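Local atomic coordinates of carbohydrate binding protein, putative, cbp2D (Cellvibrio japonicus, PDB entry 7B21), a protein that probably carries electrons through a covalently bound heme c in its X183 cytochrome domain, the part described here, and probably binds polysaccharide through other domains. Residues 56-61 / 81-86. Residues are numbered along the deposited sequence; the frame is centred on the assembly and turned at random.
Sequences RALRDF and DIEAFI. With HEC (heme c), chain B.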
# COMPACT_ATOMS: atom_id res chain seq x y z
N ARG A 56 -9.54 4.41 -8.07
CA ARG A 56 -9.04 5.35 -7.07
C ARG A 56 -7.54 5.56 -7.28
O ARG A 56 -6.79 4.65 -7.66
CB ARG A 56 -9.23 4.78 -5.66
CG ARG A 56 -10.65 4.35 -5.31
CD ARG A 56 -11.56 5.49 -5.12
NE ARG A 56 -12.90 4.98 -4.85
CZ ARG A 56 -13.95 5.75 -4.74
NH1 ARG A 56 -13.81 7.07 -4.80
NH2 ARG A 56 -15.13 5.19 -4.53
N ALA A 57 -7.09 6.74 -6.92
CA ALA A 57 -5.67 6.97 -6.71
C ALA A 57 -5.19 5.98 -5.66
O ALA A 57 -5.91 5.63 -4.71
CB ALA A 57 -5.41 8.38 -6.24
N LEU A 58 -3.92 5.56 -5.78
CA LEU A 58 -3.39 4.56 -4.84
C LEU A 58 -3.59 5.00 -3.38
O LEU A 58 -4.02 4.21 -2.55
CB LEU A 58 -1.93 4.27 -5.22
CG LEU A 58 -1.17 3.34 -4.27
CD1 LEU A 58 -1.90 2.03 -4.04
CD2 LEU A 58 0.19 3.05 -4.86
N ARG A 59 -3.27 6.25 -3.06
CA ARG A 59 -3.39 6.67 -1.64
C ARG A 59 -4.85 6.55 -1.19
O ARG A 59 -5.10 6.20 -0.04
CB ARG A 59 -2.89 8.09 -1.38
CG ARG A 59 -3.54 9.20 -2.18
CD ARG A 59 -3.08 10.57 -1.74
NE ARG A 59 -1.66 10.79 -1.97
CZ ARG A 59 -1.05 11.93 -1.67
NH1 ARG A 59 -1.71 12.92 -1.12
NH2 ARG A 59 0.24 12.08 -1.93
N ASP A 60 -5.82 6.84 -2.06
CA ASP A 60 -7.23 6.80 -1.68
C ASP A 60 -7.69 5.35 -1.58
O ASP A 60 -8.48 5.04 -0.68
CB ASP A 60 -8.07 7.59 -2.66
CG ASP A 60 -7.74 9.07 -2.62
OD1 ASP A 60 -7.35 9.59 -1.57
OD2 ASP A 60 -7.83 9.71 -3.70
N PHE A 61 -7.19 4.47 -2.43
CA PHE A 61 -7.45 3.03 -2.27
C PHE A 61 -7.00 2.58 -0.89
O PHE A 61 -7.69 1.87 -0.19
CB PHE A 61 -6.71 2.28 -3.38
CG PHE A 61 -6.80 0.76 -3.24
CD1 PHE A 61 -6.00 0.07 -2.34
CD2 PHE A 61 -7.67 0.04 -4.03
CE1 PHE A 61 -6.10 -1.30 -2.22
CE2 PHE A 61 -7.73 -1.34 -3.95
CZ PHE A 61 -6.94 -2.00 -3.03
N ASP A 81 2.06 8.47 2.37
CA ASP A 81 3.43 7.98 2.55
C ASP A 81 3.57 6.58 1.97
O ASP A 81 4.57 6.27 1.29
CB ASP A 81 3.81 8.01 4.02
CG ASP A 81 4.02 9.38 4.62
OD1 ASP A 81 4.10 10.38 3.85
OD2 ASP A 81 4.16 9.44 5.84
N ILE A 82 2.63 5.68 2.28
CA ILE A 82 2.78 4.32 1.76
C ILE A 82 2.61 4.33 0.24
O ILE A 82 3.33 3.59 -0.42
CB ILE A 82 1.82 3.35 2.48
CG1 ILE A 82 2.14 3.23 3.96
CG2 ILE A 82 1.94 1.98 1.81
CD1 ILE A 82 1.22 2.33 4.74
N GLU A 83 1.71 5.13 -0.30
CA GLU A 83 1.64 5.28 -1.76
C GLU A 83 3.02 5.59 -2.32
O GLU A 83 3.47 4.97 -3.29
CB GLU A 83 0.63 6.37 -2.12
CG GLU A 83 0.65 6.75 -3.59
CD GLU A 83 -0.28 7.92 -3.89
OE1 GLU A 83 0.03 9.04 -3.38
OE2 GLU A 83 -1.30 7.75 -4.56
N ALA A 84 3.68 6.60 -1.74
CA ALA A 84 5.00 7.00 -2.26
C ALA A 84 5.97 5.81 -2.19
O ALA A 84 6.76 5.60 -3.12
CB ALA A 84 5.51 8.20 -1.50
N PHE A 85 5.95 5.08 -1.11
CA PHE A 85 6.81 3.91 -0.96
C PHE A 85 6.52 2.87 -2.05
O PHE A 85 7.47 2.39 -2.71
CB PHE A 85 6.64 3.31 0.44
CG PHE A 85 7.36 2.01 0.64
CD1 PHE A 85 8.73 1.90 0.45
CD2 PHE A 85 6.71 0.90 1.09
CE1 PHE A 85 9.39 0.71 0.68
CE2 PHE A 85 7.36 -0.30 1.33
CZ PHE A 85 8.71 -0.39 1.14
N ILE A 86 5.28 2.51 -2.23
CA ILE A 86 4.92 1.51 -3.26
C ILE A 86 5.38 1.97 -4.64
O ILE A 86 5.85 1.15 -5.44
CB ILE A 86 3.41 1.25 -3.22
CG1 ILE A 86 3.02 0.54 -1.93
CG2 ILE A 86 2.97 0.46 -4.44
CD1 ILE A 86 1.54 0.50 -1.69
FE HEC B . -3.84 -4.90 0.87
CHA HEC B . -5.15 -5.35 -2.23
CHB HEC B . -2.26 -2.09 -0.19
CHC HEC B . -2.76 -4.33 4.04
CHD HEC B . -5.13 -7.88 1.85
NA HEC B . -3.73 -3.94 -0.85
C1A HEC B . -4.26 -4.31 -2.07
C2A HEC B . -3.79 -3.47 -3.11
C3A HEC B . -3.02 -2.53 -2.54
C4A HEC B . -2.96 -2.83 -1.12
CMA HEC B . -2.36 -1.35 -3.18
CAA HEC B . -4.12 -3.60 -4.58
CBA HEC B . -3.09 -4.52 -5.29
CGA HEC B . -3.22 -4.64 -6.76
O1A HEC B . -4.07 -3.99 -7.37
O2A HEC B . -2.37 -5.40 -7.34
NB HEC B . -2.74 -3.47 1.77
C1B HEC B . -2.17 -2.38 1.16
C2B HEC B . -1.49 -1.57 2.12
C3B HEC B . -1.67 -2.15 3.34
C4B HEC B . -2.43 -3.40 3.08
CMB HEC B . -0.74 -0.31 1.84
CAB HEC B . -1.24 -1.68 4.68
CBB HEC B . -1.80 -0.33 5.06
NC HEC B . -3.92 -5.89 2.59
C1C HEC B . -3.39 -5.54 3.79
C2C HEC B . -3.54 -6.58 4.76
C3C HEC B . -4.14 -7.62 4.12
C4C HEC B . -4.42 -7.18 2.79
CMC HEC B . -3.01 -6.51 6.17
CAC HEC B . -4.41 -9.00 4.63
CBC HEC B . -5.18 -9.13 5.87
ND HEC B . -4.99 -6.28 0.01
C1D HEC B . -5.46 -7.43 0.58
C2D HEC B . -6.38 -8.10 -0.33
C3D HEC B . -6.44 -7.37 -1.45
C4D HEC B . -5.52 -6.25 -1.26
CMD HEC B . -7.09 -9.38 -0.02
CAD HEC B . -7.36 -7.54 -2.61
CBD HEC B . -8.62 -6.60 -2.39
CGD HEC B . -9.71 -6.79 -3.40
O1D HEC B . -9.73 -6.09 -4.44
O2D HEC B . -10.58 -7.68 -3.15
O HOH W 1 2.34 9.95 -2.43
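The carboxylate of Glu-83 grips Arg-59 twice, at the guanidinium and at the backbone N-H. Glu-83 OE1 accepts from Arg-59 NE at 2.8 Å, a nearly straight hydrogen bond (165°) within a salt bridge, on the syn side though tilted out of the carboxylate plane; the two planes are turned 45° apart. Arg-59 NH2 adds a weak bond to OE1, and a water links the two. OE2 takes the backbone N-H of Arg-59 at 2.9 Å from above the carboxylate plane. That N-H lies two residues after the N-cap Ala-57, where no preceding turn supplies a carbonyl. Glutamate suits the place by its reach and two oxygens; arginine, bent at chi3 (64°), has N-H groups enough for Glu-83, the water and Leu-3 O.

Beneath the ion pair, the methylenes of Glu-83 lie against Leu-58, whose CD2 meets Ile-86 CG2 at 3.8 Å. Branched apolar residues suit this layer beside the heme: Leu-58 CD1 touches the heme methyl CMA at 3.5 Å, and Ile-82 CG2 packs on CMB. Glu-83 thus joins the cytochrome's C-terminal helix to helix 58-65, which leads to the axial ligand Met-66; its negative charge probably also interacts favourably with the positive end of that helix's dipole.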